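Local coordinates for gentamicin resistance protein (Enterococcus gallinarum, PDB 6CTZ), which probably transfers a phosphate from a guanine nucleotide, with magnesium, to the 2''-hydroxyl of aminoglycoside antibiotics such as kanamycin, giving resistance to them, at residues L141-K144 and I145-S149; S259-V262 and T263-Q266. The protein carries 2 engineered substitutions. All coordinates share one frame; numbering follows the deposited sequence.

Contact 1 (141-149) comes first along the chain and forms the opening turns of helix 141-155; contact 2 (259-266) follows more than a hundred residues later, in the middle of helix 251-276. Their centres are about 12 Å apart, and the two helices pack directly side by side. Leu-141 CD2 meets Phe-261 CZ at 3.5 Å, Ile-145 CD1 lies 3.8 Å from Phe-264 CD2, and Leu-148 CD2 reaches Phe-264 CB at 3.8 Å. Both contacts belong to the helical part of this kinase-like phosphotransferase. Contact 2 carries two kanamycin-binding side chains on its helix, whereas contact 1 packs against the phenylalanines of that same helix.

Contact 1. Residues L141-K144 and I145-S149; sequences LKNK and ILLLS
At the first residue of the helix, Leu-141 O accepts from Ile-145 N at 3.0 Å, and the two residues also meet through their side chains. Leu-141 CG lies 3.9 Å from Ile-145 CD1, the two branched chains crossing at a slant. In Ile-145, CG1 stands anti to the carbonyl carbon (chi1 -68°), which places it 3.4 Å from Leu-141 O, and the extended chi2 (163°) then carries CD1 to the leucine. Lys-142 takes part through its backbone, its O accepting from Leu-146 N at 3.0 Å, while its extended side chain leans on Met-176 of helix 162-176. These are the i to i+4 bonds of the first turns of helix 141-155, where Ile-145 also packs on Phe-172 and Tyr-175 of helix 162-176. Asn-143 bonds through O to Leu-147 N with an N-H...O angle of 168°. Its amide end turns along the exposed side, where ND2 comes 3.8 Å from Leu-147 CD1, and Leu-147 CG lies 3.4 Å from Asn-143 O. Lys-144 O accepts from Leu-148 N at 3.0 Å, and the fully extended lysine side chain runs out until its nearest atom is about 6 Å from the nearest atom of the bound kanamycin.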
ATOM      1  N   LEU A 141     -11.866 -10.542  -1.635  1.00 22.88           N
ATOM      2  CA  LEU A 141     -12.151  -9.111  -1.644  1.00 21.99           C
ATOM      3  C   LEU A 141     -13.649  -8.824  -1.603  1.00 22.33           C
ATOM      4  O   LEU A 141     -14.073  -7.835  -0.993  1.00 21.77           O
ATOM      5  CB  LEU A 141     -11.482  -8.453  -2.850  1.00 23.64           C
ATOM      6  CG  LEU A 141     -11.511  -6.930  -2.883  1.00 23.41           C
ATOM      7  CD1 LEU A 141     -11.050  -6.365  -1.547  1.00 24.01           C
ATOM      8  CD2 LEU A 141     -10.641  -6.420  -4.022  1.00 22.78           C
ATOM      9  N   LYS A 142     -14.462  -9.674  -2.230  1.00 22.85           N
ATOM     10  CA  LYS A 142     -15.906  -9.477  -2.175  1.00 23.83           C
ATOM     11  C   LYS A 142     -16.409  -9.524  -0.736  1.00 25.01           C
ATOM     12  O   LYS A 142     -17.209  -8.678  -0.319  1.00 25.91           O
ATOM     13  CB  LYS A 142     -16.603 -10.542  -3.017  1.00 24.87           C
ATOM     14  CG  LYS A 142     -18.106 -10.360  -3.101  1.00 26.04           C
ATOM     15  CD  LYS A 142     -18.766 -11.506  -3.850  1.00 28.50           C
ATOM     16  CE  LYS A 142     -20.267 -11.288  -3.984  1.00 30.67           C
ATOM     17  NZ  LYS A 142     -20.924 -12.360  -4.789  1.00 32.55           N
ATOM     18  N   ASN A 143     -15.925 -10.490   0.044  1.00 25.08           N
ATOM     19  CA  ASN A 143     -16.357 -10.606   1.434  1.00 26.64           C
ATOM     20  C   ASN A 143     -15.832  -9.452   2.287  1.00 26.05           C
ATOM     21  O   ASN A 143     -16.518  -8.991   3.205  1.00 26.07           O
ATOM     22  CB  ASN A 143     -15.909 -11.950   2.000  1.00 30.06           C
ATOM     23  CG  ASN A 143     -16.236 -12.095   3.467  1.00 33.34           C
ATOM     24  OD1 ASN A 143     -17.397 -12.271   3.841  1.00 35.90           O
ATOM     25  ND2 ASN A 143     -15.214 -12.021   4.309  1.00 34.64           N
ATOM     26  N   LYS A 144     -14.620  -8.971   2.000  1.00 23.53           N
ATOM     27  CA  LYS A 144     -14.084  -7.829   2.738  1.00 23.16           C
ATOM     28  C   LYS A 144     -14.941  -6.586   2.520  1.00 21.77           C
ATOM     29  O   LYS A 144     -15.207  -5.828   3.460  1.00 21.36           O
ATOM     30  CB  LYS A 144     -12.642  -7.571   2.305  1.00 24.14           C
ATOM     31  CG  LYS A 144     -11.938  -6.449   3.057  1.00 24.68           C
ATOM     32  CD  LYS A 144     -10.469  -6.375   2.663  1.00 26.66           C
ATOM     33  CE  LYS A 144      -9.718  -5.348   3.499  1.00 28.09           C
ATOM     34  NZ  LYS A 144      -8.254  -5.349   3.206  1.00 29.28           N
ATOM     35  N   ILE A 145     -15.392  -6.366   1.284  1.00 20.78           N
ATOM     36  CA  ILE A 145     -16.218  -5.199   0.995  1.00 20.23           C
ATOM     37  C   ILE A 145     -17.614  -5.361   1.588  1.00 21.86           C
ATOM     38  O   ILE A 145     -18.230  -4.379   2.024  1.00 22.13           O
ATOM     39  CB  ILE A 145     -16.207  -4.933  -0.521  1.00 19.65           C
ATOM     40  CG1 ILE A 145     -14.807  -4.468  -0.939  1.00 19.62           C
ATOM     41  CG2 ILE A 145     -17.293  -3.922  -0.923  1.00 19.41           C
ATOM     42  CD1 ILE A 145     -14.520  -4.558  -2.431  1.00 19.85           C
ATOM     43  N   LEU A 146     -18.122  -6.593   1.647  1.00 23.85           N
ATOM     44  CA  LEU A 146     -19.388  -6.834   2.332  1.00 26.83           C
ATOM     45  C   LEU A 146     -19.296  -6.436   3.802  1.00 27.72           C
ATOM     46  O   LEU A 146     -20.168  -5.729   4.322  1.00 28.08           O
ATOM     47  CB  LEU A 146     -19.780  -8.303   2.190  1.00 29.72           C
ATOM     48  CG  LEU A 146     -21.047  -8.737   2.923  1.00 32.24           C
ATOM     49  CD1 LEU A 146     -22.255  -7.990   2.385  1.00 32.93           C
ATOM     50  CD2 LEU A 146     -21.241 -10.241   2.805  1.00 33.71           C
ATOM     51  N   LEU A 147     -18.234  -6.876   4.486  1.00 27.91           N
ATOM     52  CA  LEU A 147     -18.039  -6.493   5.881  1.00 28.85           C
ATOM     53  C   LEU A 147     -17.899  -4.983   6.024  1.00 27.73           C
ATOM     54  O   LEU A 147     -18.415  -4.390   6.980  1.00 27.87           O
ATOM     55  CB  LEU A 147     -16.810  -7.201   6.446  1.00 30.75           C
ATOM     56  CG  LEU A 147     -16.928  -8.720   6.559  1.00 31.97           C
ATOM     57  CD1 LEU A 147     -15.605  -9.326   6.988  1.00 32.26           C
ATOM     58  CD2 LEU A 147     -18.030  -9.082   7.536  1.00 32.61           C
ATOM     59  N   LEU A 148     -17.200  -4.346   5.082  1.00 26.32           N
ATOM     60  CA  LEU A 148     -17.073  -2.894   5.111  1.00 25.76           C
ATOM     61  C   LEU A 148     -18.433  -2.219   5.008  1.00 26.99           C
ATOM     62  O   LEU A 148     -18.719  -1.279   5.752  1.00 27.48           O
ATOM     63  CB  LEU A 148     -16.156  -2.424   3.984  1.00 23.67           C
ATOM     64  CG  LEU A 148     -15.899  -0.920   3.907  1.00 23.54           C
ATOM     65  CD1 LEU A 148     -15.111  -0.467   5.120  1.00 24.79           C
ATOM     66  CD2 LEU A 148     -15.151  -0.572   2.633  1.00 23.78           C
ATOM     67  N   SER A 149     -19.293  -2.694   4.105  1.00 27.58           N
ATOM     68  CA  SER A 149     -20.595  -2.056   3.936  1.00 29.41           C
ATOM     69  C   SER A 149     -21.431  -2.137   5.208  1.00 31.66           C
ATOM     70  O   SER A 149     -22.220  -1.230   5.491  1.00 32.70           O
ATOM     71  CB  SER A 149     -21.342  -2.665   2.751  1.00 29.34           C
ATOM     72  OG  SER A 149     -21.817  -3.961   3.060  1.00 30.94           O
TER

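Contact 2. Residues S259-V262 and T263-Q266; sequences SLFV and TFDQ. With KAN (kanamycin a), chain E.
Gln-266 and Asp-265, one turn beyond Val-262 and Phe-261, present their polar ends to kanamycin. Gln-266 NE2 donates to the sugar hydroxyl O7 at 2.9 Å, with an N-H...O angle of 161°. The neighbouring O6 lies 2.6 Å from Gln-266 OE1 and 3.0 Å from Asp-265 OD2; which oxygen receives its proton is left open. The glutamine reaches this ring through a bend at chi2 (-50°), and its CG rests 3.4 Å from Val-262 O. Asp-265 OD1 accepts a weak bond at 3.2 Å from O15, the hydroxymethyl oxygen of a different sugar, and is also held by Tyr-229 OH. Behind these residues, Val-262 O and Phe-261 O take the amides of Gln-266 and Asp-265, the second at 2.8 Å from Asp-265 N, as part of the regular helix whose face toward kanamycin carries both side chains. Further back, Leu-260 O lies 3.2 Å above one face of the Phe-264 ring, displaced toward its rim, while Phe-264 CD2 meets the edge of the Phe-261 ring. Phe-264 also stacks on Phe-172. Recognition here is of hydroxyls by an amide and a carboxylate; the wider pocket, with Asp-233 and Glu-232, probably suits the drug's positive charge.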
ATOM      1  N   SER A 259     -12.288   2.671  -9.517  1.00 11.24           N
ATOM      2  CA  SER A 259     -12.875   3.837  -8.872  1.00 12.25           C
ATOM      3  C   SER A 259     -13.802   3.426  -7.737  1.00 12.22           C
ATOM      4  O   SER A 259     -13.930   4.155  -6.747  1.00 12.53           O
ATOM      5  CB  SER A 259     -13.606   4.702  -9.903  1.00 14.31           C
ATOM      6  OG  SER A 259     -14.895   4.191 -10.199  1.00 16.63           O
ATOM      7  N   LEU A 260     -14.465   2.268  -7.865  1.00 11.99           N
ATOM      8  CA  LEU A 260     -15.248   1.740  -6.753  1.00 12.69           C
ATOM      9  C   LEU A 260     -14.342   1.415  -5.565  1.00 12.75           C
ATOM     10  O   LEU A 260     -14.650   1.773  -4.423  1.00 13.36           O
ATOM     11  CB  LEU A 260     -16.054   0.520  -7.203  1.00 12.82           C
ATOM     12  CG  LEU A 260     -17.204   0.853  -8.169  1.00 13.35           C
ATOM     13  CD1 LEU A 260     -17.652  -0.396  -8.939  1.00 14.55           C
ATOM     14  CD2 LEU A 260     -18.385   1.492  -7.458  1.00 15.27           C
ATOM     15  N   PHE A 261     -13.200   0.757  -5.821  1.00 12.47           N
ATOM     16  CA  PHE A 261     -12.219   0.551  -4.757  1.00 12.29           C
ATOM     17  C   PHE A 261     -11.797   1.874  -4.130  1.00 12.13           C
ATOM     18  O   PHE A 261     -11.564   1.942  -2.921  1.00 13.54           O
ATOM     19  CB  PHE A 261     -10.971  -0.161  -5.294  1.00 12.91           C
ATOM     20  CG  PHE A 261     -11.194  -1.584  -5.745  1.00 12.84           C
ATOM     21  CD1 PHE A 261     -12.243  -2.342  -5.257  1.00 15.14           C
ATOM     22  CD2 PHE A 261     -10.324  -2.163  -6.657  1.00 12.74           C
ATOM     23  CE1 PHE A 261     -12.423  -3.652  -5.680  1.00 15.91           C
ATOM     24  CE2 PHE A 261     -10.497  -3.457  -7.079  1.00 13.24           C
ATOM     25  CZ  PHE A 261     -11.548  -4.207  -6.592  1.00 14.98           C
ATOM     26  N   VAL A 262     -11.648   2.932  -4.938  1.00 12.36           N
ATOM     27  CA  VAL A 262     -11.271   4.233  -4.383  1.00 12.89           C
ATOM     28  C   VAL A 262     -12.346   4.744  -3.433  1.00 13.44           C
ATOM     29  O   VAL A 262     -12.036   5.268  -2.357  1.00 14.19           O
ATOM     30  CB  VAL A 262     -10.943   5.250  -5.494  1.00 13.12           C
ATOM     31  CG1 VAL A 262     -10.757   6.642  -4.910  1.00 14.26           C
ATOM     32  CG2 VAL A 262      -9.689   4.840  -6.244  1.00 13.46           C
ATOM     33  N   THR A 263     -13.624   4.624  -3.821  1.00 14.00           N
ATOM     34  CA  THR A 263     -14.709   4.982  -2.905  1.00 14.32           C
ATOM     35  C   THR A 263     -14.584   4.214  -1.595  1.00 14.41           C
ATOM     36  O   THR A 263     -14.679   4.793  -0.507  1.00 15.62           O
ATOM     37  CB  THR A 263     -16.075   4.701  -3.543  1.00 15.07           C
ATOM     38  OG1 THR A 263     -16.216   5.453  -4.758  1.00 15.67           O
ATOM     39  CG2 THR A 263     -17.217   5.066  -2.562  1.00 16.48           C
ATOM     40  N   PHE A 264     -14.373   2.901  -1.684  1.00 13.89           N
ATOM     41  CA  PHE A 264     -14.295   2.098  -0.471  1.00 14.76           C
ATOM     42  C   PHE A 264     -13.079   2.482   0.361  1.00 14.98           C
ATOM     43  O   PHE A 264     -13.138   2.449   1.597  1.00 15.44           O
ATOM     44  CB  PHE A 264     -14.288   0.609  -0.823  1.00 15.49           C
ATOM     45  CG  PHE A 264     -15.445   0.190  -1.702  1.00 14.68           C
ATOM     46  CD1 PHE A 264     -16.662   0.864  -1.653  1.00 15.39           C
ATOM     47  CD2 PHE A 264     -15.307  -0.864  -2.590  1.00 15.45           C
ATOM     48  CE1 PHE A 264     -17.720   0.486  -2.473  1.00 16.46           C
ATOM     49  CE2 PHE A 264     -16.353  -1.238  -3.418  1.00 15.70           C
ATOM     50  CZ  PHE A 264     -17.562  -0.569  -3.352  1.00 16.18           C
ATOM     51  N   ASP A 265     -11.984   2.881  -0.294  1.00 14.67           N
ATOM     52  CA  ASP A 265     -10.827   3.380   0.442  1.00 15.35           C
ATOM     53  C   ASP A 265     -11.167   4.638   1.234  1.00 15.97           C
ATOM     54  O   ASP A 265     -10.725   4.793   2.380  1.00 16.89           O
ATOM     55  CB  ASP A 265      -9.662   3.645  -0.510  1.00 15.69           C
ATOM     56  CG  ASP A 265      -8.439   4.165   0.214  1.00 15.98           C
ATOM     57  OD1 ASP A 265      -7.903   3.438   1.073  1.00 16.24           O
ATOM     58  OD2 ASP A 265      -8.015   5.306  -0.061  1.00 16.84           O
ATOM     59  N   GLN A 266     -11.958   5.540   0.666  1.00 15.89           N
ATOM     60  CA  GLN A 266     -12.349   6.744   1.366  1.00 18.03           C
ATOM     61  C   GLN A 266     -13.184   6.384   2.597  1.00 19.97           C
ATOM     62  O   GLN A 266     -12.997   6.959   3.616  1.00 21.39           O
ATOM     63  CB  GLN A 266     -13.041   7.735   0.454  1.00 20.21           C
ATOM     64  CG  GLN A 266     -12.246   8.234  -0.723  1.00 22.16           C
ATOM     65  CD  GLN A 266     -10.854   8.731  -0.384  1.00 24.69           C
ATOM     66  OE1 GLN A 266     -10.100   8.059   0.228  1.00 29.52           O
ATOM     67  NE2 GLN A 266     -10.531   9.854  -0.800  1.00 26.95           N
TER
HETATM   68  C1  KAN E 404      -5.711   8.585   2.432  1.00 19.28           C
HETATM   69  C2  KAN E 404      -7.033   9.098   1.859  1.00 21.22           C
HETATM   70  C3  KAN E 404      -6.757  10.222   0.883  1.00 23.66           C
HETATM   71  C4  KAN E 404      -6.019  11.314   1.642  1.00 24.99           C
HETATM   72  C5  KAN E 404      -4.723  10.782   2.247  1.00 25.25           C
HETATM   73  C6  KAN E 404      -4.016  11.841   3.086  1.00 28.14           C
HETATM   74  C7  KAN E 404      -2.210   4.838   1.094  1.00 10.92           C
HETATM   75  C8  KAN E 404      -2.820   5.049   2.477  1.00 11.34           C
HETATM   76  C9  KAN E 404      -4.075   5.923   2.370  1.00 13.46           C
HETATM   77  C10 KAN E 404      -3.781   7.258   1.685  1.00 14.43           C
HETATM   78  C11 KAN E 404      -3.110   7.027   0.329  1.00 14.60           C
HETATM   79  C12 KAN E 404      -1.851   6.179   0.467  1.00 12.68           C
HETATM   80  C13 KAN E 404      -3.252   3.611   4.387  1.00 13.67           C
HETATM   81  C14 KAN E 404      -2.734   2.257   4.845  1.00 14.98           C
HETATM   82  C15 KAN E 404      -3.555   1.161   4.160  1.00 16.52           C
HETATM   83  C16 KAN E 404      -5.034   1.364   4.465  1.00 17.65           C
HETATM   84  C17 KAN E 404      -5.451   2.769   4.078  1.00 18.07           C
HETATM   85  C18 KAN E 404      -6.890   3.010   4.504  1.00 21.09           C
HETATM   86  N1  KAN E 404      -2.828  11.243   3.667  1.00 29.41           N
HETATM   87  N2  KAN E 404      -2.767   8.292  -0.313  1.00 17.34           N
HETATM   88  N3  KAN E 404      -1.030   3.983   1.207  1.00 11.54           N
HETATM   89  N4  KAN E 404      -3.148  -0.178   4.571  1.00 19.29           N
HETATM   90  O5  KAN E 404      -4.925   9.610   3.046  1.00 22.00           O
HETATM   91  O6  KAN E 404      -7.696   8.022   1.191  1.00 22.82           O
HETATM   92  O7  KAN E 404      -7.978  10.743   0.346  1.00 25.13           O
HETATM   93  O8  KAN E 404      -5.724  12.384   0.743  1.00 26.69           O
HETATM   94  O9  KAN E 404      -4.989   7.954   1.370  1.00 16.85           O
HETATM   95  O10 KAN E 404      -4.570   6.196   3.691  1.00 15.58           O
HETATM   96  O11 KAN E 404      -3.126   3.738   2.971  1.00 12.22           O
HETATM   97  O12 KAN E 404      -4.628   3.716   4.740  1.00 16.04           O
HETATM   98  O13 KAN E 404      -1.341   2.184   4.528  1.00 17.45           O
HETATM   99  O14 KAN E 404      -5.860   0.443   3.732  1.00 19.06           O
HETATM  100  O15 KAN E 404      -7.277   4.336   4.130  0.65 22.46           O